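Local atomic coordinates of cpftsy (Physcomitrella patens, PDB entry 4AK9), a protein that probably acts as the signal recognition particle receptor of chloroplasts, a GTPase that helps deliver proteins to the thylakoid membrane. Residues 117-122 / 202-207; 148-153 / 186-191; 108-113 / 236-241. All blocks are in the same frame, centred on the assembly; numbering follows the deposited sequence.

Contact 1: 117-122 / 202-207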
# COMPACT_ATOMS: atom_id res chain seq x y z
N ALA A 117 4.19 -36.48 -5.49
CA ALA A 117 4.55 -35.07 -5.66
C ALA A 117 4.83 -34.48 -4.28
O ALA A 117 4.27 -34.94 -3.26
CB ALA A 117 3.44 -34.30 -6.36
N VAL A 118 5.68 -33.47 -4.23
CA VAL A 118 6.03 -32.84 -2.96
C VAL A 118 5.86 -31.32 -3.08
O VAL A 118 6.46 -30.69 -3.96
CB VAL A 118 7.45 -33.17 -2.51
CG1 VAL A 118 7.80 -32.43 -1.22
CG2 VAL A 118 7.61 -34.70 -2.29
N LEU A 119 5.03 -30.75 -2.22
CA LEU A 119 4.77 -29.30 -2.25
C LEU A 119 5.32 -28.72 -0.95
O LEU A 119 4.92 -29.14 0.15
CB LEU A 119 3.26 -29.04 -2.33
CG LEU A 119 2.50 -28.97 -3.65
CD1 LEU A 119 2.97 -29.98 -4.64
CD2 LEU A 119 1.01 -29.13 -3.41
N MET A 120 6.24 -27.76 -1.04
CA MET A 120 6.70 -27.06 0.15
C MET A 120 5.95 -25.74 0.30
O MET A 120 5.80 -24.99 -0.66
CB MET A 120 8.21 -26.81 0.12
CG MET A 120 9.03 -28.08 0.25
SD MET A 120 10.78 -27.70 -0.03
CE MET A 120 11.29 -26.90 1.48
N ILE A 121 5.42 -25.48 1.49
CA ILE A 121 4.68 -24.25 1.75
C ILE A 121 5.61 -23.36 2.56
O ILE A 121 6.14 -23.77 3.63
CB ILE A 121 3.40 -24.53 2.56
CG1 ILE A 121 2.46 -25.50 1.85
CG2 ILE A 121 2.72 -23.21 3.04
CD1 ILE A 121 2.30 -25.36 0.36
N VAL A 122 5.88 -22.15 2.07
CA VAL A 122 6.80 -21.27 2.80
C VAL A 122 6.17 -19.90 3.06
O VAL A 122 5.13 -19.56 2.48
CB VAL A 122 8.13 -21.05 2.01
CG1 VAL A 122 8.82 -22.41 1.77
CG2 VAL A 122 7.83 -20.39 0.68
N VAL A 202 0.75 -37.23 -2.66
CA VAL A 202 1.19 -35.84 -2.49
C VAL A 202 1.67 -35.68 -1.06
O VAL A 202 1.04 -36.22 -0.15
CB VAL A 202 0.03 -34.84 -2.69
CG1 VAL A 202 0.49 -33.44 -2.37
CG2 VAL A 202 -0.50 -34.87 -4.12
N VAL A 203 2.79 -34.98 -0.88
CA VAL A 203 3.26 -34.63 0.44
C VAL A 203 3.19 -33.11 0.56
O VAL A 203 3.71 -32.40 -0.30
CB VAL A 203 4.72 -35.01 0.66
CG1 VAL A 203 5.19 -34.60 2.05
CG2 VAL A 203 4.92 -36.52 0.43
N LEU A 204 2.54 -32.62 1.61
CA LEU A 204 2.39 -31.18 1.85
C LEU A 204 3.28 -30.80 3.02
O LEU A 204 3.02 -31.18 4.16
CB LEU A 204 0.92 -30.84 2.17
CG LEU A 204 -0.06 -30.36 1.09
CD1 LEU A 204 0.38 -30.73 -0.29
CD2 LEU A 204 -1.53 -30.79 1.34
N CYS A 205 4.34 -30.04 2.76
CA CYS A 205 5.35 -29.71 3.80
C CYS A 205 5.20 -28.32 4.39
O CYS A 205 5.17 -27.33 3.65
CB CYS A 205 6.77 -29.78 3.20
SG CYS A 205 7.20 -31.37 2.46
N ASP A 206 5.13 -28.23 5.71
CA ASP A 206 5.22 -26.93 6.36
C ASP A 206 6.69 -26.63 6.61
O ASP A 206 7.51 -27.55 6.70
CB ASP A 206 4.46 -26.94 7.68
CG ASP A 206 4.15 -25.53 8.20
OD1 ASP A 206 4.42 -24.54 7.46
OD2 ASP A 206 3.62 -25.43 9.33
N THR A 207 7.04 -25.35 6.70
CA THR A 207 8.43 -24.95 6.94
C THR A 207 8.45 -23.79 7.92
O THR A 207 7.43 -23.10 8.11
CB THR A 207 9.14 -24.47 5.64
OG1 THR A 207 8.39 -23.37 5.07
CG2 THR A 207 9.24 -25.59 4.62

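Contact 2: 148-153 / 186-191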
# COMPACT_ATOMS: atom_id res chain seq x y z
N LEU A 148 -0.13 -36.81 2.52
CA LEU A 148 0.65 -36.88 3.74
C LEU A 148 1.15 -35.49 4.12
O LEU A 148 1.75 -34.81 3.30
CB LEU A 148 1.86 -37.82 3.57
CG LEU A 148 2.86 -37.85 4.73
CD1 LEU A 148 2.22 -38.52 5.94
CD2 LEU A 148 4.17 -38.59 4.35
N MET A 149 0.92 -35.08 5.37
CA MET A 149 1.41 -33.78 5.82
C MET A 149 2.71 -33.93 6.57
O MET A 149 2.93 -34.92 7.27
CB MET A 149 0.36 -33.08 6.71
CG MET A 149 -0.92 -32.74 5.99
SD MET A 149 -2.07 -31.97 7.16
CE MET A 149 -3.46 -31.65 6.14
N ALA A 150 3.59 -32.94 6.44
CA ALA A 150 4.87 -32.94 7.14
C ALA A 150 5.03 -31.68 7.95
O ALA A 150 5.02 -30.55 7.40
CB ALA A 150 6.02 -33.09 6.14
N ALA A 151 5.19 -31.85 9.26
CA ALA A 151 5.27 -30.72 10.18
C ALA A 151 6.69 -30.21 10.33
O ALA A 151 7.35 -30.43 11.35
CB ALA A 151 4.69 -31.09 11.54
N GLY A 152 7.17 -29.50 9.30
CA GLY A 152 8.55 -29.05 9.28
C GLY A 152 8.76 -27.69 9.91
O GLY A 152 9.89 -27.23 10.02
N ASP A 153 7.68 -27.04 10.31
CA ASP A 153 7.80 -25.82 11.11
C ASP A 153 8.00 -26.26 12.55
O ASP A 153 7.03 -26.40 13.31
CB ASP A 153 6.55 -24.96 10.97
CG ASP A 153 6.66 -23.61 11.70
OD1 ASP A 153 7.62 -23.41 12.50
OD2 ASP A 153 5.77 -22.74 11.47
N ALA A 186 15.15 -33.05 8.90
CA ALA A 186 14.96 -34.47 9.19
C ALA A 186 13.49 -34.89 9.14
O ALA A 186 13.16 -35.99 8.70
CB ALA A 186 15.58 -34.83 10.53
N VAL A 187 12.60 -34.01 9.61
CA VAL A 187 11.17 -34.27 9.54
C VAL A 187 10.72 -34.36 8.10
O VAL A 187 9.98 -35.27 7.72
CB VAL A 187 10.35 -33.14 10.23
CG1 VAL A 187 8.84 -33.34 10.03
CG2 VAL A 187 10.70 -33.07 11.71
N LEU A 188 11.16 -33.39 7.29
CA LEU A 188 10.79 -33.39 5.89
C LEU A 188 11.30 -34.64 5.16
O LEU A 188 10.58 -35.22 4.35
CB LEU A 188 11.24 -32.08 5.20
CG LEU A 188 10.57 -30.79 5.71
CD1 LEU A 188 10.72 -29.65 4.71
CD2 LEU A 188 9.10 -31.02 5.97
N SER A 189 12.54 -35.03 5.43
CA SER A 189 13.11 -36.16 4.70
C SER A 189 12.43 -37.45 5.12
O SER A 189 12.15 -38.31 4.29
CB SER A 189 14.64 -36.23 4.84
OG SER A 189 15.05 -36.40 6.18
N GLN A 190 12.13 -37.57 6.41
CA GLN A 190 11.35 -38.69 6.92
C GLN A 190 9.97 -38.78 6.24
O GLN A 190 9.53 -39.86 5.87
CB GLN A 190 11.20 -38.57 8.44
CG GLN A 190 10.39 -39.70 9.08
CD GLN A 190 10.29 -39.54 10.60
OE1 GLN A 190 11.07 -38.80 11.21
NE2 GLN A 190 9.31 -40.22 11.21
N ALA A 191 9.29 -37.64 6.07
CA ALA A 191 7.99 -37.69 5.42
C ALA A 191 8.09 -38.04 3.95
O ALA A 191 7.25 -38.75 3.43
CB ALA A 191 7.26 -36.34 5.56

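Contact 3: 108-113 / 236-241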
# COMPACT_ATOMS: atom_id res chain seq x y z
N GLU A 108 -1.65 -23.66 -12.68
CA GLU A 108 -1.87 -25.02 -12.20
C GLU A 108 -0.72 -25.55 -11.38
O GLU A 108 0.45 -25.23 -11.63
CB GLU A 108 -2.08 -26.00 -13.37
CG GLU A 108 -3.25 -25.67 -14.30
CD GLU A 108 -4.61 -26.00 -13.69
OE1 GLU A 108 -4.72 -27.01 -12.94
OE2 GLU A 108 -5.58 -25.24 -13.96
N LEU A 109 -1.04 -26.42 -10.42
CA LEU A 109 0.02 -27.14 -9.73
C LEU A 109 0.65 -28.15 -10.69
O LEU A 109 -0.06 -28.80 -11.48
CB LEU A 109 -0.53 -27.86 -8.51
CG LEU A 109 -1.05 -26.92 -7.43
CD1 LEU A 109 -1.67 -27.74 -6.32
CD2 LEU A 109 0.08 -26.05 -6.89
N GLN A 110 1.97 -28.29 -10.64
CA GLN A 110 2.70 -29.18 -11.54
C GLN A 110 3.14 -30.38 -10.74
O GLN A 110 4.18 -30.36 -10.07
CB GLN A 110 3.94 -28.48 -12.09
CG GLN A 110 3.68 -27.12 -12.71
CD GLN A 110 3.04 -27.22 -14.07
OE1 GLN A 110 3.73 -27.39 -15.09
NE2 GLN A 110 1.72 -27.12 -14.11
N LEU A 111 2.35 -31.44 -10.79
CA LEU A 111 2.62 -32.57 -9.92
C LEU A 111 3.49 -33.61 -10.62
O LEU A 111 3.98 -34.55 -10.00
CB LEU A 111 1.32 -33.19 -9.45
CG LEU A 111 0.38 -32.19 -8.78
CD1 LEU A 111 -0.86 -32.91 -8.26
CD2 LEU A 111 1.09 -31.48 -7.64
N GLY A 112 3.67 -33.42 -11.93
CA GLY A 112 4.56 -34.26 -12.70
C GLY A 112 3.99 -35.63 -13.05
O GLY A 112 2.79 -35.90 -12.89
N ASN A 113 4.89 -36.50 -13.51
CA ASN A 113 4.54 -37.83 -13.97
C ASN A 113 4.52 -38.86 -12.85
O ASN A 113 3.69 -39.78 -12.85
CB ASN A 113 5.55 -38.28 -15.04
CG ASN A 113 7.01 -38.20 -14.55
OD1 ASN A 113 7.28 -37.85 -13.39
ND2 ASN A 113 7.95 -38.55 -15.44
N PRO A 236 11.42 -30.57 -4.50
CA PRO A 236 9.96 -30.27 -4.46
C PRO A 236 9.40 -29.94 -5.84
O PRO A 236 10.08 -29.28 -6.65
CB PRO A 236 9.88 -29.03 -3.54
CG PRO A 236 11.27 -28.34 -3.68
CD PRO A 236 12.26 -29.50 -3.92
N ASN A 237 8.16 -30.36 -6.12
CA ASN A 237 7.52 -30.03 -7.38
C ASN A 237 6.98 -28.59 -7.38
O ASN A 237 6.92 -27.97 -8.43
CB ASN A 237 6.38 -30.99 -7.64
CG ASN A 237 6.85 -32.43 -7.69
OD1 ASN A 237 7.11 -33.05 -6.65
ND2 ASN A 237 7.00 -32.96 -8.90
N GLU A 238 6.61 -28.11 -6.20
CA GLU A 238 6.14 -26.73 -6.01
C GLU A 238 6.73 -26.16 -4.73
O GLU A 238 6.92 -26.87 -3.74
CB GLU A 238 4.59 -26.70 -5.94
CG GLU A 238 3.86 -27.10 -7.23
CD GLU A 238 3.91 -26.00 -8.30
OE1 GLU A 238 4.14 -24.81 -7.96
OE2 GLU A 238 3.70 -26.32 -9.50
N VAL A 239 7.06 -24.87 -4.75
CA VAL A 239 7.40 -24.12 -3.54
C VAL A 239 6.40 -22.94 -3.54
O VAL A 239 6.44 -22.03 -4.39
CB VAL A 239 8.88 -23.62 -3.49
CG1 VAL A 239 9.16 -22.78 -2.24
CG2 VAL A 239 9.88 -24.81 -3.56
N LEU A 240 5.44 -23.01 -2.63
CA LEU A 240 4.33 -22.07 -2.65
C LEU A 240 4.52 -21.09 -1.50
O LEU A 240 4.57 -21.46 -0.33
CB LEU A 240 3.00 -22.84 -2.51
CG LEU A 240 2.76 -23.84 -3.63
CD1 LEU A 240 1.48 -24.65 -3.37
CD2 LEU A 240 2.69 -23.12 -4.97
N LEU A 241 4.65 -19.80 -1.84
CA LEU A 241 4.80 -18.75 -0.84
C LEU A 241 3.43 -18.15 -0.43
O LEU A 241 2.67 -17.64 -1.27
CB LEU A 241 5.75 -17.66 -1.39
CG LEU A 241 5.88 -16.42 -0.52
CD1 LEU A 241 6.52 -16.74 0.83
CD2 LEU A 241 6.69 -15.32 -1.22
O HOH W 1 6.62 -31.20 -11.36
O HOH W 2 6.59 -35.86 -9.70

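Contact 1: 117-122 / 202-207
L119 and C205 sit at the middle of two neighbouring parallel strands in the central sheet of the SRP-type GTPase domain, a P-loop NTPase fold. The tight part is the backbone ladder from A117 to I121. V203 N donates a hydrogen bond to A117 O, L119 N to V203 O at a nearly straight 179°, C205 N to L119 O, and I121 N to C205 O. Side chains pair off on the two faces. On one, L119 and L204 lie side by side, and L119 CD2 rests 3.6 Å from L204 CD1; helix 126-142 lies beyond, where L133 touches both L204 and I121. The other face carries V118, M120, V203 and C205, with V118 CG1 3.9 Å from C205 SG, under helix 215-231.

Past C205 the chains part: paired CA atoms are 4.7 to 5.1 Å apart from A117/V202 to M120/C205, but those of V122 and T207 are separated by 5.8 Å. Every touching residue is buried, so even this looser end is no solvent side. Where the ladder ends a side-chain bond follows: chi1 57° sets T207 OG1 between its own N and carbonyl carbon, facing I121 O. T207 OG1 donates to I121 O at 2.7 Å, tilted 19° from the carbonyl plane. M120 CE and T207 CG2 meet at 4.0 Å, their side chains crossing at about a right angle. An alanine in place of T207 would probably leave I121 O without its hydroxyl partner and M120 CE without the CG2 methyl beside it. D206 and T207 begin what is probably the G3 motif of the GTPase. K129 of the probable Walker A loop donates from NZ to T207 O and also packs on D206. T207 OG1 also lies 3.5 Å from V122 CG1.

Contact 2: 148-153 / 186-191
A150 and A191 face each other with bare methyl groups, their CB atoms 3.5 Å apart, so strand and helix come close without a large side chain between them. On one side of this pair L148 reaches across the gap. L148 CG is anti to the backbone N (chi1 173°). L148 CD2 lies 4.0 Å from A191 CB and 3.2 Å from A191 O. On the other side L188 leans in from the helix: its CB leaves the helix across the line to the strand, but CD2 turns inward to lie 3.7 Å from A150 CB. The strand 147-150 and helix 184-197 belong to a beta-alpha-beta crossover of the P-loop GTPase sheet. The helix leaves edge strand 173-175, passes over 147-150 and leads into 202-205. Its direction is nearly opposite to that of the strand beneath, the short axes making 166°. A151 is the centre of an inverse gamma turn, and here V187 takes over: CG1 stands 3.5 Å from A151 O. The same turn brings G152 CA within 3.9 Å of L188 CD2, where a CB on the glycine would clash with that methyl. L188 also packs on C224 and V228 of helix 215-231, while A191 and L148 share V175 of the edge strand as a neighbour.

Contact 3: 108-113 / 236-241
E238 reaches Q110 through two turns of its side chain: CG lies anti to the carbonyl carbon (chi1 -65°), and a bend at chi2 (-75°) sets CD. E238 OE2 accepts from Q110 N at 2.9 Å, met on the anti side and 26° out of the carboxylate plane. K293 NZ makes a salt bridge to the same oxygen and also bonds to E108 O, while OE1 is held by T265 OG1, so both oxygens of this buried carboxylate are engaged. Q110 CG lies 3.3 Å from E238 OE2. L109 brings CD2 over the glutamate stem, 3.9 Å from E238 CG, and touches L240 CD1 at 4.0 Å. N237 works at the more open end. Its OD1 takes the N-H of V118, and its ND2 donates to two waters, one donating in turn to Q110 O and the other to L111 O; Q110 O lies 3.3 Å from N237 CB. In this way the link from helix 85-101 to strand 117-123 is held against the start of strand 238-244, an arrangement that belongs to the joined helical-bundle and GTPase domains of SRP-family proteins.

Overall arrangement
All three contacts meet on one sheet, and contact 1 lies between the other two. Strand 202-205 of contact 1 pairs on its outer flank with strand 147-150 of contact 2, and D206 N probably donates to A150 O at 2.9 Å. On the other flank, strand 117-123 pairs with the segment of contact 3, V118 O probably accepting N237 N at 2.8 Å. The centre of contact 1 is about 8 Å from that of contact 2 and about 9 Å from that of contact 3. Those of contacts 2 and 3 are about 17 Å apart, and these do not touch. The probable nucleotide site, marked by the Walker A pattern, lies beyond the C-terminal strand ends of contact 1.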